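Local coordinates for alcohol dehydrogenase IV (Corynebacterium glutamicum, PDB 3IV7) that probably reduces maleylacetate with a nicotinamide cofactor, as a member of the iron-containing alcohol dehydrogenase family, at the interface of chains A and B. Residues are numbered along the deposited sequence; one frame, centred on the assembly and turned at random. Chains: chain A/B, Alcohol dehydrogenase IV.

The interface of chains A and B. Residues chain A 12-15; chain B 12-14.
Both threonines adopt one rotamer: in A:Thr12 (chi1 -63°) and B:Thr12 (chi1 -62°) the methyl CG2 lies anti to the backbone N, while the hydroxyl OG1 sits beside that N and anti to the carbonyl carbon. This turns the methyls, rather than the hydroxyls, towards the two-fold axis. They meet tip to tip, A:Thr12 CG2 to B:Thr12 CG2 at 3.3 Å, tighter than ordinary van der Waals contact, with the side chains crossing at about a right angle. Each methyl also touches the carbonyl oxygen of the partner's leucine; A:Thr12 CG2 is 3.3 Å from B:Leu13 O. The prolines make a second, looser apolar contact across the axis, where the side chains of A:Pro14 and B:Pro14 point at about a right angle to each other, their ring planes roughly parallel, and their CB atoms approach to 3.8 Å. Beside these contacts the backbones pair as an antiparallel beta bridge between A:Gln15 and B:Thr12. The amide N of B:Thr12 donates to A:Gln15 O at 2.7 Å, almost straight and nearly along the C=O axis. In return A:Gln15 N gives a hydrogen bond of 3.1 Å to B:Thr12 O, arriving in the carbonyl plane on a lone pair. The start of strand 15-20 of one subunit is thus joined to the end of strand 7-12 of the other, and the reverse by symmetry, a junction that probably helps hold together the two-fold pair of the deposited assembly, which may be the biological dimer.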
ATOM      1  N   THR A  12       0.882  -6.103  -4.382  1.00 23.59           N
ATOM      2  CA  THR A  12       0.755  -4.655  -4.401  1.00 26.44           C
ATOM      3  C   THR A  12       0.760  -4.240  -5.852  1.00 25.08           C
ATOM      4  O   THR A  12       1.691  -4.523  -6.557  1.00 23.40           O
ATOM      5  CB  THR A  12       1.874  -3.991  -3.680  1.00 24.61           C
ATOM      6  OG1 THR A  12       1.822  -4.375  -2.295  1.00 27.05           O
ATOM      7  CG2 THR A  12       1.759  -2.463  -3.819  1.00 22.89           C
ATOM      8  N   LEU A  13      -0.312  -3.578  -6.284  1.00 26.20           N
ATOM      9  CA  LEU A  13      -0.489  -3.205  -7.678  1.00 27.45           C
ATOM     10  C   LEU A  13       0.141  -1.861  -7.971  1.00 28.81           C
ATOM     11  O   LEU A  13       0.043  -0.951  -7.156  1.00 29.24           O
ATOM     12  CB  LEU A  13      -1.979  -3.135  -8.016  1.00 24.48           C
ATOM     13  CG  LEU A  13      -2.763  -4.424  -7.803  1.00 29.29           C
ATOM     14  CD1 LEU A  13      -4.187  -4.233  -8.249  1.00 29.97           C
ATOM     15  CD2 LEU A  13      -2.100  -5.645  -8.518  1.00 24.91           C
ATOM     16  N   PRO A  14       0.733  -1.713  -9.176  1.00 27.07           N
ATOM     17  CA  PRO A  14       1.406  -0.441  -9.502  1.00 27.78           C
ATOM     18  C   PRO A  14       0.406   0.669  -9.817  1.00 26.20           C
ATOM     19  O   PRO A  14      -0.517   0.464 -10.579  1.00 30.39           O
ATOM     20  CB  PRO A  14       2.243  -0.782 -10.733  1.00 25.37           C
ATOM     21  CG  PRO A  14       1.510  -1.976 -11.385  1.00 27.85           C
ATOM     22  CD  PRO A  14       0.836  -2.718 -10.262  1.00 27.05           C
ATOM     23  N   GLN A  15       0.566   1.811  -9.183  1.00 27.48           N
ATOM     24  CA  GLN A  15      -0.289   2.937  -9.452  1.00 27.30           C
ATOM     25  C   GLN A  15       0.287   4.237  -8.934  1.00 27.75           C
ATOM     26  O   GLN A  15       0.937   4.276  -7.900  1.00 30.21           O
ATOM     27  CB  GLN A  15      -1.673   2.716  -8.829  1.00 27.56           C
ATOM     28  CG  GLN A  15      -2.776   3.486  -9.535  1.00 33.97           C
ATOM     29  CD  GLN A  15      -4.165   3.021  -9.120  1.00 33.62           C
ATOM     30  OE1 GLN A  15      -4.438   2.826  -7.930  1.00 25.94           O
ATOM     31  NE2 GLN A  15      -5.053   2.847 -10.101  1.00 24.02           N
TER
ATOM     32  N   THR B  12       2.823   3.981  -5.928  1.00 24.13           N
ATOM     33  CA  THR B  12       2.804   2.697  -5.322  1.00 21.85           C
ATOM     34  C   THR B  12       3.525   1.755  -6.275  1.00 23.77           C
ATOM     35  O   THR B  12       3.180   1.653  -7.434  1.00 23.44           O
ATOM     36  CB  THR B  12       1.415   2.179  -5.092  1.00 26.28           C
ATOM     37  OG1 THR B  12       0.713   3.045  -4.193  1.00 25.45           O
ATOM     38  CG2 THR B  12       1.475   0.717  -4.493  1.00 27.11           C
ATOM     39  N   LEU B  13       4.539   1.097  -5.768  1.00 25.09           N
ATOM     40  CA  LEU B  13       5.406   0.266  -6.576  1.00 26.23           C
ATOM     41  C   LEU B  13       4.875  -1.143  -6.648  1.00 24.44           C
ATOM     42  O   LEU B  13       4.410  -1.661  -5.663  1.00 25.22           O
ATOM     43  CB  LEU B  13       6.811   0.241  -5.953  1.00 23.33           C
ATOM     44  CG  LEU B  13       7.496   1.611  -5.783  1.00 28.02           C
ATOM     45  CD1 LEU B  13       8.872   1.456  -5.087  1.00 25.28           C
ATOM     46  CD2 LEU B  13       7.654   2.317  -7.086  1.00 30.43           C
ATOM     47  N   PRO B  14       5.024  -1.796  -7.810  1.00 26.80           N
ATOM     48  CA  PRO B  14       4.561  -3.180  -7.974  1.00 28.54           C
ATOM     49  C   PRO B  14       5.445  -4.166  -7.218  1.00 29.06           C
ATOM     50  O   PRO B  14       6.650  -4.070  -7.296  1.00 29.61           O
ATOM     51  CB  PRO B  14       4.693  -3.424  -9.485  1.00 29.58           C
ATOM     52  CG  PRO B  14       5.791  -2.476  -9.944  1.00 31.32           C
ATOM     53  CD  PRO B  14       5.681  -1.266  -9.031  1.00 26.20           C
TER